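Local coordinates for conserved exported protein (Bacteroides fragilis, PDB 3CLW) that is of unknown function but probably hydrolyses O-glycosidic bonds with a TIM-barrel domain like those of family 30 glycoside hydrolases, at residues Gly62-Asn67 with Tyr399-Arg404; Val15-Asp20 with Met407-Ile412; Gly199-Lys204 with Ile244-Asp249; Leu152-Phe157 with Leu207-Glu212. All coordinates share one frame; numbering follows the deposited sequence.

Interaction 1 (Gly62-Asn67 with Tyr399-Arg404); sequences GMALTN and YSFFVR
The C-terminal part of helix 391-400 and the residues after it meet the loop leading into barrel strand 68-71, with Ser400, Phe401 and Arg404 lying against Met63, Ala64 and Thr66. Ser400 OG donates to Met63 O, a short bond of 2.5 Å. Its chi1 of 68° sets OG between the backbone N and the carbonyl carbon, and a serine is small enough to sit directly beside Met63. Arg404 reaches back with a chain bent at chi2 and chi3. Its NH2 donates to Ser400 O at 2.8 Å with a fairly straight N-H...O angle of 164°, and this bond holds the guanidinium from its edge. Ala64 O also lies at that edge, in a contact whose modelled length is doubtful, while Thr66 CG2 lies 3.2 Å above one face, offset toward the rim. Thr66 faces two ways: its methyl covers the arginine, and its OG1 accepts from Phe22 N and lies 2.6 Å from a water, which donates to Ser400 O and Val403 O. Ala64, with its small side chain turned toward the other segment, lets the loop come close, and its CB touches Phe401 CD1 at 3.9 Å. The Phe401 ring also meets Phe54 edge-to-face, and Arg52 NE binds Phe401 O. Arginine and serine side chains bonding carbonyls make a mostly buried polar seam, here joining the TIM barrel to the helix that leads into the beta-rich side domain, a pairing familiar in family 30 enzymes.

Interaction 2 (Val15-Asp20 with Met407-Ile412); sequences VYQEID and MKRIAI
One face of the Tyr16 ring carries the guanidinium of Arg409, the two groups lying nearly parallel with planes 11° apart and centres 4.0 Å apart. Arg409 NH2 sits over the rim of the ring, 3.3 Å from Tyr16 CG, while Tyr16 CD2 lies over the middle of the guanidinium. Ile410 O approaches the tyrosine edge in plane. At the guanidinium edge, Arg409 NE donates to Gln17 OE1 at 3.0 Å, almost exactly in the guanidinium plane and with an N-H...O angle of 163°. Gln17 can accept there because its chain folds back, bent at chi2 (-85°); its NE2 is bonded to Leu346 O and Ala351 O, which fixes the amide.

The backbones are antiparallel strands. Tyr16 N donates to Arg409 O, and Arg409 N to Gln17 O, so two consecutive residues face one arginine: a beta bulge, placed between the non-hydrogen-bonded pairs Val15-Ile410 and Glu18-Lys408. Beyond it, Ile19 N bonds Met407 O at 2.8 Å. On the face of Val15 and Lys408, Val15 CG1 rests against Lys408 CB at 3.7 Å. Glu18 turns its carboxylate to Lys307, with which it forms a salt bridge.

With no carboxylate among these partners of Arg409, the cation is met by neutral amide oxygens, Gln17 OE1 and the weakly bonded Asn350 OD1, and by the pi face of the tyrosine, which probably helps to stabilise its charge.

Interaction 3 (Gly199-Lys204 with Ile244-Asp249); sequences GSFATK and IAKTPD
Loop 199-204 meets loop 244-249 at a steep angle, their touching parts 76° apart in direction and nearest at Thr203 and Pro248, where a type I turn from Ile244 to Thr247 runs into an inverse gamma turn centred on Pro248. Proline, with its phi restrained by the ring, suits that turn, and the same ring is the main apolar surface here. Pro248 CD packs on Phe201 CE1 at 3.7 Å, the two side chains crossing obliquely, and Pro248 CG presses on Ala202 O at 3.1 Å. Phe201 reaches it because CG is anti to the backbone N (chi1 175°); its CZ also touches Lys246 CG at 4.0 Å. Both segments belong to loops that follow barrel strands, 178-182 and 226-232, and precede helices, the beta-to-alpha connections of a TIM barrel. Thr203 is the N-cap of helix 204-221, its OG1 bonded to a backbone N of the first turn while Asp206 OD2 accepts from its own N, consistent with a capping box; its methyl CG2 meets Lys246 O at 3.3 Å. The first helical residue, Lys204, bends at chi3 and chi4, and its long chain carries NZ to the carbonyl just past the gamma turn, at Asp249. Lys204 NZ donates to Asp249 O at 2.9 Å from above the carbonyl plane, and to a water 3.0 Å away that also accepts from Lys204 N. Asp249 OD2 stands 3.6 Å from NZ, a long salt bridge; OD1 of the same carboxylate accepts from Ile241 N.

Interaction 4 (Leu152-Phe157 with Leu207-Glu212); sequences LQNDKF and LYRMVE
Phe157, Arg209 and Met210 account for most of the surface buried here. Arg209 runs over one face of the Phe157 ring, the two side chains crossing at about a right angle. Arg209 CD lies over the ring centre at 4.1 Å, a CH-pi contact only 6° off the normal, and Arg209 CB touches Phe157 CD2 at 3.4 Å. A bend at chi3 (78°) places NE so that the chain continues over the ring; the guanidinium beyond it stacks toward the rim with planes 22° apart, a cation-pi contact. Arginine suits this position because its aliphatic part can cover an aromatic ring while its tip finds a polar partner. That partner is Asn154 O: NH1 donates to it at 2.9 Å, on a lone pair in the carbonyl plane, and NH2 adds a weak bond at 3.3 Å.

The loop involved, with its type I turn from Gln153 to Lys156, leads into helix 157-173, with Lys156 as N-cap; Arg209 and Met210 lie on helix 204-221, so the contact joins two of the barrel's outer helices near the start of each. On the other face of the phenylalanine, Leu152 CD2 sits over the ring centre. Met210, bent at chi2 and chi3, brings SD obliquely to the ring, 3.6 Å from Phe157 CD2, a Met-aromatic contact. The flexible, polarisable thioether also meets Leu152 CD2 at 4.1 Å, and Phe160 of helix 157-173 packs on both Leu152 and Met210.

How the interactions relate
From the N terminus, strand 6-25 supplies the first half of interaction 2, whose partner 407-412 arrives nearly 400 residues later and closes the widest loop. Interaction 1 is nested inside it, 62-67 with 399-404, and the two touch through Val403 on Ile19; together they join the barrel to the chain entering the beta-rich side domain. Within the loop of interaction 1 lie interactions 3 and 4. Their segments alternate, 152-157, 199-204, 207-212, 244-249, so these two cross, linking three successive stretches that follow barrel strands. Their centres are 13 Å apart, whereas interaction 1 lies on the opposite side of the chain's centre, its centre 34 to 35 Å from theirs.

Interaction 1 (Gly62-Asn67 with Tyr399-Arg404)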
# COMPACT_ATOMS: atom_id res chain seq x y z
N GLY A 62 1.71 -15.62 -7.66
CA GLY A 62 2.11 -14.46 -6.86
C GLY A 62 0.97 -13.52 -6.54
O GLY A 62 -0.20 -13.86 -6.72
N MET A 63 1.32 -12.33 -6.05
CA MET A 63 0.32 -11.32 -5.72
C MET A 63 -0.34 -10.69 -6.96
O MET A 63 -1.48 -10.26 -6.87
CB MET A 63 0.94 -10.22 -4.85
CG MET A 63 0.94 -10.50 -3.32
SD MET A 63 1.96 -9.35 -2.36
CE MET A 63 1.49 -9.84 -0.82
N ALA A 64 0.39 -10.65 -8.08
CA ALA A 64 0.01 -9.89 -9.26
C ALA A 64 -0.51 -8.48 -8.87
O ALA A 64 -1.63 -8.11 -9.21
CB ALA A 64 -1.03 -10.64 -10.11
N LEU A 65 0.32 -7.74 -8.15
CA LEU A 65 0.04 -6.36 -7.81
C LEU A 65 -0.25 -5.51 -9.03
O LEU A 65 0.26 -5.76 -10.14
CB LEU A 65 1.20 -5.75 -7.04
CG LEU A 65 1.53 -6.40 -5.70
CD1 LEU A 65 2.82 -5.84 -5.26
CD2 LEU A 65 0.41 -6.18 -4.65
N THR A 66 -1.07 -4.48 -8.82
CA THR A 66 -1.58 -3.70 -9.91
C THR A 66 -1.26 -2.22 -9.81
O THR A 66 -1.76 -1.42 -10.60
CB THR A 66 -3.11 -3.95 -10.09
OG1 THR A 66 -3.73 -3.94 -8.81
CG2 THR A 66 -3.36 -5.29 -10.75
N ASN A 67 -0.46 -1.85 -8.81
CA ASN A 67 0.23 -0.57 -8.74
C ASN A 67 1.60 -0.89 -8.15
O ASN A 67 1.78 -1.97 -7.55
CB ASN A 67 -0.53 0.44 -7.86
CG ASN A 67 0.21 1.78 -7.69
OD1 ASN A 67 0.33 2.58 -8.62
ND2 ASN A 67 0.68 2.03 -6.49
N TYR A 399 -6.65 -11.63 -2.31
CA TYR A 399 -7.29 -10.42 -2.81
C TYR A 399 -6.69 -9.95 -4.13
O TYR A 399 -7.38 -9.95 -5.17
CB TYR A 399 -7.17 -9.31 -1.77
CG TYR A 399 -7.99 -9.54 -0.54
CD1 TYR A 399 -9.36 -9.20 -0.52
CD2 TYR A 399 -7.42 -10.07 0.62
CE1 TYR A 399 -10.13 -9.40 0.65
CE2 TYR A 399 -8.18 -10.25 1.78
CZ TYR A 399 -9.53 -9.92 1.77
OH TYR A 399 -10.27 -10.11 2.91
N SER A 400 -5.39 -9.59 -4.09
CA SER A 400 -4.75 -8.90 -5.21
C SER A 400 -4.77 -9.63 -6.52
O SER A 400 -4.92 -8.99 -7.56
CB SER A 400 -3.32 -8.42 -4.85
OG SER A 400 -2.40 -9.49 -4.66
N PHE A 401 -4.62 -10.95 -6.49
CA PHE A 401 -4.51 -11.76 -7.75
C PHE A 401 -5.87 -11.83 -8.49
O PHE A 401 -5.92 -11.89 -9.71
CB PHE A 401 -3.95 -13.18 -7.43
CG PHE A 401 -3.68 -14.05 -8.65
CD1 PHE A 401 -2.41 -14.12 -9.21
CD2 PHE A 401 -4.67 -14.86 -9.19
CE1 PHE A 401 -2.12 -14.98 -10.32
CE2 PHE A 401 -4.42 -15.71 -10.32
CZ PHE A 401 -3.14 -15.77 -10.87
N PHE A 402 -6.96 -11.78 -7.71
CA PHE A 402 -8.33 -11.95 -8.21
C PHE A 402 -9.20 -10.65 -8.25
O PHE A 402 -10.10 -10.50 -9.09
CB PHE A 402 -9.00 -13.02 -7.36
CG PHE A 402 -8.35 -14.38 -7.46
CD1 PHE A 402 -8.56 -15.18 -8.58
CD2 PHE A 402 -7.50 -14.84 -6.44
CE1 PHE A 402 -7.96 -16.43 -8.68
CE2 PHE A 402 -6.90 -16.07 -6.53
CZ PHE A 402 -7.12 -16.88 -7.67
N VAL A 403 -8.90 -9.71 -7.36
CA VAL A 403 -9.62 -8.43 -7.29
C VAL A 403 -8.89 -7.37 -8.13
O VAL A 403 -7.98 -6.70 -7.65
CB VAL A 403 -9.88 -7.96 -5.82
CG1 VAL A 403 -10.83 -6.74 -5.80
CG2 VAL A 403 -10.51 -9.08 -4.99
N ARG A 404 -9.30 -7.24 -9.38
CA ARG A 404 -8.55 -6.47 -10.39
C ARG A 404 -9.04 -5.02 -10.56
O ARG A 404 -10.21 -4.74 -10.28
CB ARG A 404 -8.67 -7.18 -11.75
CG ARG A 404 -8.12 -8.59 -11.82
CD ARG A 404 -6.69 -8.55 -12.33
NE ARG A 404 -5.80 -8.70 -11.22
CZ ARG A 404 -4.49 -8.61 -11.29
NH1 ARG A 404 -3.86 -8.27 -12.41
NH2 ARG A 404 -3.82 -8.79 -10.18
O HOH W 1 -5.11 -6.01 -8.07

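Interaction 2 (Val15-Asp20 with Met407-Ile412)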
# COMPACT_ATOMS: atom_id res chain seq x y z
N VAL A 15 -23.97 -1.97 -5.07
CA VAL A 15 -22.60 -1.72 -5.46
C VAL A 15 -21.93 -0.70 -4.52
O VAL A 15 -22.52 0.31 -4.18
CB VAL A 15 -22.55 -1.22 -6.93
CG1 VAL A 15 -21.12 -1.05 -7.40
CG2 VAL A 15 -23.27 -2.19 -7.86
N TYR A 16 -20.70 -0.99 -4.09
CA TYR A 16 -19.90 -0.02 -3.34
C TYR A 16 -18.78 0.63 -4.18
O TYR A 16 -19.04 1.05 -5.31
CB TYR A 16 -19.38 -0.65 -2.05
CG TYR A 16 -20.51 -1.27 -1.28
CD1 TYR A 16 -21.45 -0.47 -0.61
CD2 TYR A 16 -20.68 -2.65 -1.25
CE1 TYR A 16 -22.52 -1.04 0.09
CE2 TYR A 16 -21.73 -3.23 -0.56
CZ TYR A 16 -22.65 -2.43 0.10
OH TYR A 16 -23.68 -3.03 0.78
N GLN A 17 -17.57 0.72 -3.62
CA GLN A 17 -16.44 1.43 -4.27
C GLN A 17 -15.89 0.67 -5.48
O GLN A 17 -16.05 -0.54 -5.60
CB GLN A 17 -15.31 1.73 -3.26
CG GLN A 17 -14.34 0.54 -2.94
CD GLN A 17 -14.85 -0.39 -1.86
OE1 GLN A 17 -16.05 -0.44 -1.58
NE2 GLN A 17 -13.94 -1.12 -1.21
N GLU A 18 -15.25 1.42 -6.37
CA GLU A 18 -14.44 0.89 -7.45
C GLU A 18 -13.04 0.55 -6.91
O GLU A 18 -12.49 1.31 -6.11
CB GLU A 18 -14.33 1.95 -8.54
CG GLU A 18 -13.53 1.56 -9.78
CD GLU A 18 -13.39 2.73 -10.75
OE1 GLU A 18 -13.03 3.86 -10.31
OE2 GLU A 18 -13.64 2.54 -11.96
N ILE A 19 -12.49 -0.59 -7.32
CA ILE A 19 -11.11 -0.97 -6.95
C ILE A 19 -10.09 -0.32 -7.89
O ILE A 19 -10.22 -0.42 -9.11
CB ILE A 19 -10.87 -2.51 -6.96
CG1 ILE A 19 -11.92 -3.26 -6.11
CG2 ILE A 19 -9.45 -2.85 -6.49
CD1 ILE A 19 -11.80 -3.01 -4.60
N ASP A 20 -9.11 0.36 -7.31
CA ASP A 20 -8.00 0.93 -8.07
C ASP A 20 -6.86 -0.09 -8.21
O ASP A 20 -6.47 -0.42 -9.30
CB ASP A 20 -7.48 2.21 -7.40
CG ASP A 20 -8.51 3.36 -7.43
OD1 ASP A 20 -9.35 3.39 -8.35
OD2 ASP A 20 -8.47 4.23 -6.53
N MET A 407 -12.94 -3.41 -10.92
CA MET A 407 -13.98 -4.21 -10.31
C MET A 407 -14.65 -3.36 -9.27
O MET A 407 -14.04 -2.46 -8.70
CB MET A 407 -13.43 -5.47 -9.64
CG MET A 407 -13.10 -6.64 -10.61
SD MET A 407 -12.78 -8.16 -9.69
CE MET A 407 -12.62 -9.27 -11.05
N LYS A 408 -15.91 -3.64 -8.98
CA LYS A 408 -16.56 -2.95 -7.89
C LYS A 408 -16.87 -3.93 -6.78
O LYS A 408 -17.19 -5.07 -7.05
CB LYS A 408 -17.78 -2.21 -8.41
CG LYS A 408 -17.31 -1.08 -9.31
CD LYS A 408 -18.41 -0.29 -9.94
CE LYS A 408 -17.84 0.93 -10.63
NZ LYS A 408 -18.57 1.15 -11.92
N ARG A 409 -16.70 -3.49 -5.54
CA ARG A 409 -17.20 -4.22 -4.41
C ARG A 409 -18.74 -4.22 -4.45
O ARG A 409 -19.36 -3.21 -4.77
CB ARG A 409 -16.71 -3.62 -3.09
CG ARG A 409 -17.00 -4.51 -1.93
CD ARG A 409 -16.36 -4.03 -0.67
NE ARG A 409 -17.05 -2.88 -0.09
CZ ARG A 409 -18.00 -2.96 0.84
NH1 ARG A 409 -18.41 -4.14 1.27
NH2 ARG A 409 -18.55 -1.86 1.34
N ILE A 410 -19.33 -5.37 -4.15
CA ILE A 410 -20.79 -5.54 -4.17
C ILE A 410 -21.18 -6.15 -2.85
O ILE A 410 -20.32 -6.58 -2.08
CB ILE A 410 -21.26 -6.39 -5.38
CG1 ILE A 410 -20.59 -7.79 -5.37
CG2 ILE A 410 -20.95 -5.67 -6.67
CD1 ILE A 410 -20.93 -8.64 -6.56
N ALA A 411 -22.48 -6.15 -2.56
CA ALA A 411 -22.99 -6.66 -1.29
C ALA A 411 -22.91 -8.19 -1.18
O ALA A 411 -23.18 -8.92 -2.15
CB ALA A 411 -24.45 -6.19 -1.08
N ILE A 412 -22.56 -8.67 0.00
CA ILE A 412 -22.68 -10.09 0.34
C ILE A 412 -23.09 -10.14 1.82
O ILE A 412 -22.31 -9.86 2.70
CB ILE A 412 -21.37 -10.92 0.02
CG1 ILE A 412 -21.48 -12.37 0.53
CG2 ILE A 412 -20.12 -10.25 0.63
CD1 ILE A 412 -20.45 -13.36 -0.03

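Interaction 3 (Gly199-Lys204 with Ile244-Asp249)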
# COMPACT_ATOMS: atom_id res chain seq x y z
N GLY A 199 13.04 11.91 5.79
CA GLY A 199 11.73 12.28 6.32
C GLY A 199 11.53 13.76 6.51
O GLY A 199 12.50 14.54 6.53
N SER A 200 10.27 14.15 6.61
CA SER A 200 9.88 15.48 7.09
C SER A 200 8.46 15.57 7.67
O SER A 200 7.49 15.11 7.06
CB SER A 200 10.05 16.57 6.03
OG SER A 200 9.85 17.86 6.64
N PHE A 201 8.37 16.17 8.85
CA PHE A 201 7.13 16.72 9.37
C PHE A 201 6.57 17.71 8.35
O PHE A 201 7.32 18.31 7.59
CB PHE A 201 7.43 17.46 10.69
CG PHE A 201 6.23 18.18 11.27
CD1 PHE A 201 5.23 17.47 11.93
CD2 PHE A 201 6.12 19.56 11.18
CE1 PHE A 201 4.14 18.12 12.47
CE2 PHE A 201 5.02 20.22 11.73
CZ PHE A 201 4.04 19.49 12.38
N ALA A 202 5.26 17.87 8.32
CA ALA A 202 4.69 18.98 7.55
C ALA A 202 3.31 19.35 8.08
O ALA A 202 2.58 18.48 8.54
CB ALA A 202 4.63 18.64 6.02
N THR A 203 2.97 20.63 7.98
CA THR A 203 1.66 21.12 8.42
C THR A 203 0.66 21.08 7.26
O THR A 203 1.05 20.88 6.10
CB THR A 203 1.73 22.57 8.96
OG1 THR A 203 1.93 23.46 7.86
CG2 THR A 203 2.87 22.76 9.98
N LYS A 204 -0.63 21.25 7.56
CA LYS A 204 -1.62 21.30 6.51
C LYS A 204 -1.36 22.49 5.58
O LYS A 204 -1.59 22.38 4.37
CB LYS A 204 -3.05 21.32 7.04
CG LYS A 204 -3.43 20.05 7.75
CD LYS A 204 -4.90 20.03 8.10
CE LYS A 204 -5.26 20.94 9.30
NZ LYS A 204 -4.50 20.56 10.50
N ILE A 244 -2.94 21.63 19.10
CA ILE A 244 -1.71 22.15 18.53
C ILE A 244 -1.93 22.59 17.07
O ILE A 244 -2.21 21.78 16.18
CB ILE A 244 -0.56 21.14 18.71
CG1 ILE A 244 -0.41 20.80 20.20
CG2 ILE A 244 0.76 21.68 18.14
CD1 ILE A 244 0.54 19.65 20.50
N ALA A 245 -1.80 23.90 16.84
CA ALA A 245 -2.05 24.52 15.55
C ALA A 245 -1.33 23.82 14.40
O ALA A 245 -1.93 23.57 13.35
CB ALA A 245 -1.68 26.03 15.60
N LYS A 246 -0.05 23.51 14.62
CA LYS A 246 0.81 22.98 13.56
C LYS A 246 0.46 21.54 13.11
O LYS A 246 0.75 21.17 11.98
CB LYS A 246 2.30 23.10 13.94
CG LYS A 246 2.78 22.23 15.07
CD LYS A 246 4.29 22.42 15.25
CE LYS A 246 4.87 21.40 16.25
NZ LYS A 246 6.29 21.71 16.70
N THR A 247 -0.19 20.77 13.99
CA THR A 247 -0.50 19.36 13.73
C THR A 247 -1.33 19.13 12.47
O THR A 247 -2.45 19.66 12.37
CB THR A 247 -1.17 18.71 14.96
OG1 THR A 247 -0.30 18.85 16.07
CG2 THR A 247 -1.38 17.23 14.74
N PRO A 248 -0.80 18.33 11.50
CA PRO A 248 -1.59 17.93 10.33
C PRO A 248 -2.61 16.86 10.69
O PRO A 248 -2.61 15.77 10.09
CB PRO A 248 -0.53 17.42 9.35
CG PRO A 248 0.52 16.84 10.25
CD PRO A 248 0.57 17.77 11.44
N ASP A 249 -3.45 17.15 11.68
CA ASP A 249 -4.62 16.33 11.95
C ASP A 249 -5.81 16.94 11.24
O ASP A 249 -5.66 17.86 10.41
CB ASP A 249 -4.87 16.18 13.46
CG ASP A 249 -5.30 17.50 14.13
OD1 ASP A 249 -5.70 17.44 15.32
OD2 ASP A 249 -5.22 18.58 13.48
O HOH W 2 -1.69 21.67 10.46

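Interaction 4 (Leu152-Phe157 with Leu207-Glu212)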
# COMPACT_ATOMS: atom_id res chain seq x y z
N LEU A 152 11.68 22.21 4.06
CA LEU A 152 11.77 22.70 2.68
C LEU A 152 11.76 24.22 2.72
O LEU A 152 11.00 24.82 3.46
CB LEU A 152 10.61 22.17 1.81
CG LEU A 152 10.49 22.68 0.38
CD1 LEU A 152 11.62 22.17 -0.51
CD2 LEU A 152 9.17 22.29 -0.21
N GLN A 153 12.64 24.84 1.96
CA GLN A 153 12.71 26.27 1.99
C GLN A 153 11.45 26.91 1.41
O GLN A 153 10.77 26.33 0.55
CB GLN A 153 14.00 26.73 1.31
CG GLN A 153 15.19 26.36 2.14
CD GLN A 153 16.48 26.77 1.51
OE1 GLN A 153 16.65 26.71 0.29
NE2 GLN A 153 17.42 27.21 2.34
N ASN A 154 11.13 28.10 1.93
CA ASN A 154 9.85 28.77 1.67
C ASN A 154 9.57 29.10 0.22
O ASN A 154 8.41 29.24 -0.16
CB ASN A 154 9.79 30.10 2.45
CG ASN A 154 8.94 30.00 3.67
OD1 ASN A 154 8.01 29.18 3.72
ND2 ASN A 154 9.24 30.83 4.68
N ASP A 155 10.61 29.27 -0.56
CA ASP A 155 10.45 29.58 -1.96
C ASP A 155 10.75 28.37 -2.85
O ASP A 155 11.00 28.54 -4.04
CB ASP A 155 11.40 30.72 -2.33
CG ASP A 155 12.86 30.32 -2.21
OD1 ASP A 155 13.17 29.39 -1.42
OD2 ASP A 155 13.69 30.93 -2.91
N LYS A 156 10.78 27.17 -2.27
CA LYS A 156 11.11 25.96 -3.04
C LYS A 156 9.95 24.96 -3.20
O LYS A 156 10.16 23.81 -3.61
CB LYS A 156 12.37 25.24 -2.49
CG LYS A 156 13.58 26.12 -2.20
CD LYS A 156 14.34 26.57 -3.45
CE LYS A 156 15.79 26.95 -3.11
NZ LYS A 156 15.95 27.97 -2.00
N PHE A 157 8.74 25.37 -2.87
CA PHE A 157 7.58 24.52 -3.10
C PHE A 157 7.39 24.38 -4.59
O PHE A 157 7.10 23.30 -5.06
CB PHE A 157 6.31 25.04 -2.44
CG PHE A 157 6.30 24.95 -0.92
CD1 PHE A 157 7.15 25.74 -0.14
CD2 PHE A 157 5.43 24.08 -0.27
CE1 PHE A 157 7.10 25.67 1.29
CE2 PHE A 157 5.39 24.01 1.14
CZ PHE A 157 6.22 24.81 1.91
N LEU A 207 1.16 21.15 3.23
CA LEU A 207 0.54 20.20 2.34
C LEU A 207 -0.26 20.90 1.26
O LEU A 207 -0.20 20.51 0.08
CB LEU A 207 -0.36 19.24 3.15
CG LEU A 207 0.40 18.26 4.05
CD1 LEU A 207 -0.56 17.45 4.91
CD2 LEU A 207 1.33 17.33 3.26
N TYR A 208 -1.01 21.93 1.66
CA TYR A 208 -1.83 22.71 0.74
C TYR A 208 -0.96 23.36 -0.33
O TYR A 208 -1.31 23.34 -1.51
CB TYR A 208 -2.70 23.73 1.52
CG TYR A 208 -3.51 24.65 0.63
CD1 TYR A 208 -4.85 24.41 0.38
CD2 TYR A 208 -2.90 25.75 -0.00
CE1 TYR A 208 -5.58 25.27 -0.45
CE2 TYR A 208 -3.62 26.60 -0.84
CZ TYR A 208 -4.95 26.36 -1.06
OH TYR A 208 -5.65 27.22 -1.89
N ARG A 209 0.17 23.93 0.08
CA ARG A 209 1.07 24.55 -0.88
C ARG A 209 1.65 23.55 -1.86
O ARG A 209 1.73 23.84 -3.04
CB ARG A 209 2.23 25.31 -0.20
CG ARG A 209 1.87 26.66 0.35
CD ARG A 209 3.12 27.49 0.68
NE ARG A 209 3.76 28.10 -0.51
CZ ARG A 209 4.96 28.68 -0.49
NH1 ARG A 209 5.69 28.73 0.63
NH2 ARG A 209 5.45 29.21 -1.59
N MET A 210 2.05 22.37 -1.37
CA MET A 210 2.58 21.35 -2.23
C MET A 210 1.51 20.95 -3.25
O MET A 210 1.78 20.85 -4.44
CB MET A 210 3.13 20.16 -1.43
CG MET A 210 4.62 20.34 -0.93
SD MET A 210 5.78 21.05 -2.16
CE MET A 210 5.50 19.88 -3.51
N VAL A 211 0.27 20.78 -2.80
CA VAL A 211 -0.80 20.47 -3.74
C VAL A 211 -0.96 21.59 -4.78
O VAL A 211 -1.01 21.34 -5.98
CB VAL A 211 -2.13 20.17 -3.03
CG1 VAL A 211 -3.25 19.99 -4.06
CG2 VAL A 211 -2.00 18.92 -2.19
N GLU A 212 -0.98 22.83 -4.32
CA GLU A 212 -1.16 23.98 -5.17
C GLU A 212 -0.04 24.04 -6.21
O GLU A 212 -0.32 24.18 -7.41
CB GLU A 212 -1.19 25.24 -4.30
CG GLU A 212 -1.21 26.57 -5.02
CD GLU A 212 -1.43 27.74 -4.02
OE1 GLU A 212 -0.65 27.88 -3.02
OE2 GLU A 212 -2.42 28.48 -4.21